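Local coordinates for bacteriocin immunity protein (Pseudomonas aeruginosa, PDB 4UHP) that probably protects its producer by binding the DNase domain of pyocin AP41, with which it forms an ultra-high-affinity complex, at residues Ser13-Ile18 against Lys43-Val48. Numbering follows the deposited sequence.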
# COMPACT_ATOMS: atom_id res chain seq x y z
N SER D 13 -14.63 -1.87 -20.78
CA SER D 13 -15.48 -2.39 -19.71
C SER D 13 -14.81 -3.54 -18.96
O SER D 13 -14.92 -3.64 -17.73
CB SER D 13 -16.83 -2.84 -20.26
OG SER D 13 -17.65 -3.35 -19.22
N GLU D 14 -14.12 -4.41 -19.69
CA GLU D 14 -13.43 -5.55 -19.09
C GLU D 14 -12.26 -5.11 -18.21
O GLU D 14 -12.00 -5.70 -17.17
CB GLU D 14 -12.92 -6.50 -20.16
CG GLU D 14 -14.00 -7.36 -20.80
CD GLU D 14 -13.47 -8.17 -21.97
OE1 GLU D 14 -12.35 -7.86 -22.44
OE2 GLU D 14 -14.17 -9.10 -22.41
N PHE D 15 -11.56 -4.07 -18.65
CA PHE D 15 -10.42 -3.55 -17.91
C PHE D 15 -10.89 -2.80 -16.67
O PHE D 15 -10.27 -2.88 -15.61
CB PHE D 15 -9.57 -2.65 -18.81
CG PHE D 15 -8.23 -2.30 -18.22
CD1 PHE D 15 -7.21 -3.22 -18.19
CD2 PHE D 15 -8.00 -1.03 -17.72
CE1 PHE D 15 -5.98 -2.90 -17.65
CE2 PHE D 15 -6.77 -0.69 -17.18
CZ PHE D 15 -5.76 -1.63 -17.15
N LEU D 16 -11.99 -2.07 -16.82
CA LEU D 16 -12.62 -1.38 -15.70
C LEU D 16 -12.99 -2.36 -14.60
O LEU D 16 -12.90 -2.04 -13.41
CB LEU D 16 -13.87 -0.63 -16.18
CG LEU D 16 -14.67 0.12 -15.11
CD1 LEU D 16 -13.85 1.25 -14.51
CD2 LEU D 16 -15.97 0.65 -15.69
N GLU D 17 -13.40 -3.56 -15.00
CA GLU D 17 -13.74 -4.64 -14.08
C GLU D 17 -12.58 -4.98 -13.15
O GLU D 17 -12.78 -5.22 -11.96
CB GLU D 17 -14.18 -5.87 -14.87
CG GLU D 17 -14.44 -7.11 -14.03
CD GLU D 17 -15.13 -8.21 -14.82
OE1 GLU D 17 -15.26 -8.07 -16.05
OE2 GLU D 17 -15.55 -9.21 -14.20
N ILE D 18 -11.37 -5.01 -13.70
CA ILE D 18 -10.17 -5.28 -12.92
C ILE D 18 -9.85 -4.12 -11.98
O ILE D 18 -9.51 -4.33 -10.82
CB ILE D 18 -8.95 -5.54 -13.83
CG1 ILE D 18 -9.18 -6.78 -14.69
CG2 ILE D 18 -7.69 -5.69 -13.01
CD1 ILE D 18 -8.01 -7.11 -15.59
N LYS D 43 0.86 -5.69 -10.66
CA LYS D 43 1.98 -5.89 -11.55
C LYS D 43 1.48 -6.17 -12.97
O LYS D 43 2.16 -5.84 -13.94
CB LYS D 43 2.88 -7.03 -11.05
CG LYS D 43 3.46 -6.76 -9.66
CD LYS D 43 3.87 -5.29 -9.52
CE LYS D 43 4.82 -5.06 -8.36
NZ LYS D 43 5.89 -4.08 -8.73
N HIS D 44 0.30 -6.76 -13.07
CA HIS D 44 -0.34 -6.95 -14.37
C HIS D 44 -0.76 -5.61 -14.97
O HIS D 44 -0.58 -5.36 -16.16
CB HIS D 44 -1.55 -7.87 -14.25
CG HIS D 44 -2.34 -7.99 -15.52
ND1 HIS D 44 -1.88 -8.70 -16.61
CD2 HIS D 44 -3.55 -7.50 -15.87
CE1 HIS D 44 -2.77 -8.64 -17.58
NE2 HIS D 44 -3.79 -7.92 -17.16
N PHE D 45 -1.32 -4.74 -14.12
CA PHE D 45 -1.70 -3.39 -14.52
C PHE D 45 -0.51 -2.65 -15.11
O PHE D 45 -0.58 -2.10 -16.21
CB PHE D 45 -2.26 -2.62 -13.32
CG PHE D 45 -2.60 -1.18 -13.62
CD1 PHE D 45 -3.86 -0.83 -14.07
CD2 PHE D 45 -1.65 -0.18 -13.44
CE1 PHE D 45 -4.17 0.48 -14.35
CE2 PHE D 45 -1.96 1.14 -13.71
CZ PHE D 45 -3.22 1.47 -14.17
N GLU D 46 0.60 -2.65 -14.37
CA GLU D 46 1.82 -1.97 -14.81
C GLU D 46 2.36 -2.56 -16.11
O GLU D 46 2.90 -1.85 -16.96
CB GLU D 46 2.88 -2.05 -13.72
CG GLU D 46 2.42 -1.47 -12.39
CD GLU D 46 3.44 -1.64 -11.28
OE1 GLU D 46 4.34 -2.50 -11.41
OE2 GLU D 46 3.32 -0.92 -10.27
N GLU D 47 2.21 -3.87 -16.26
CA GLU D 47 2.73 -4.58 -17.42
C GLU D 47 1.99 -4.21 -18.70
O GLU D 47 2.62 -3.87 -19.70
CB GLU D 47 2.65 -6.09 -17.20
CG GLU D 47 3.05 -6.92 -18.41
CD GLU D 47 2.90 -8.41 -18.16
OE1 GLU D 47 2.75 -8.80 -16.99
OE2 GLU D 47 2.93 -9.18 -19.14
N VAL D 48 0.66 -4.27 -18.67
CA VAL D 48 -0.13 -4.10 -19.89
C VAL D 48 -0.35 -2.64 -20.28
O VAL D 48 -0.53 -2.34 -21.45
CB VAL D 48 -1.50 -4.79 -19.77
CG1 VAL D 48 -1.33 -6.30 -19.62
CG2 VAL D 48 -2.30 -4.23 -18.60
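F15 reaches across from helix 12-19 to meet F45 and V48 of helix 31-49 in a small apolar contact near the centre of the chain, with no hydrogen bond between the two segments. The helices run roughly antiparallel, at 145°, but their local axes stay 12.3 Å apart, so side chains, chiefly the F15 ring, rather than backbones close the gap. The bridging falls mainly to F15, whose CG stands anti to the backbone N (chi1 -169°), which carries the far end of the ring to the second helix: CZ of F15 lies 3.7 Å from CD1 of F45. The two rings meet rim to rim, centroids 6.0 Å apart and planes at 25°, and neither covers the other's face. On the neighbouring rim atom, CE1 of F15 is 4.0 Å from CG2 of V48. The same methyl lies over one face of the H44 imidazole, offset toward the rim, which ties the packing within helix 31-49 to the contact across. I18 adds a looser touch, its CD1 4.5 Å from CD2 of H44. H44 turns its polar end elsewhere: NE2 is hydrogen-bonded to the hydroxyl of Y10, whose ring also meets F15 edge-to-face. F87 packs against F15 as well, while F45 continues the apolar layer to V57 and I58 of helix 56-59 and to V75 of helix 68-81. On helix 31-49, K43 forms a salt bridge with an acidic side chain of the other protein chain in the complex. Aromatic and aliphatic side chains thus join two helices through the hydrophobic core of the compact four-helix fold of the colicin and pyocin immunity proteins.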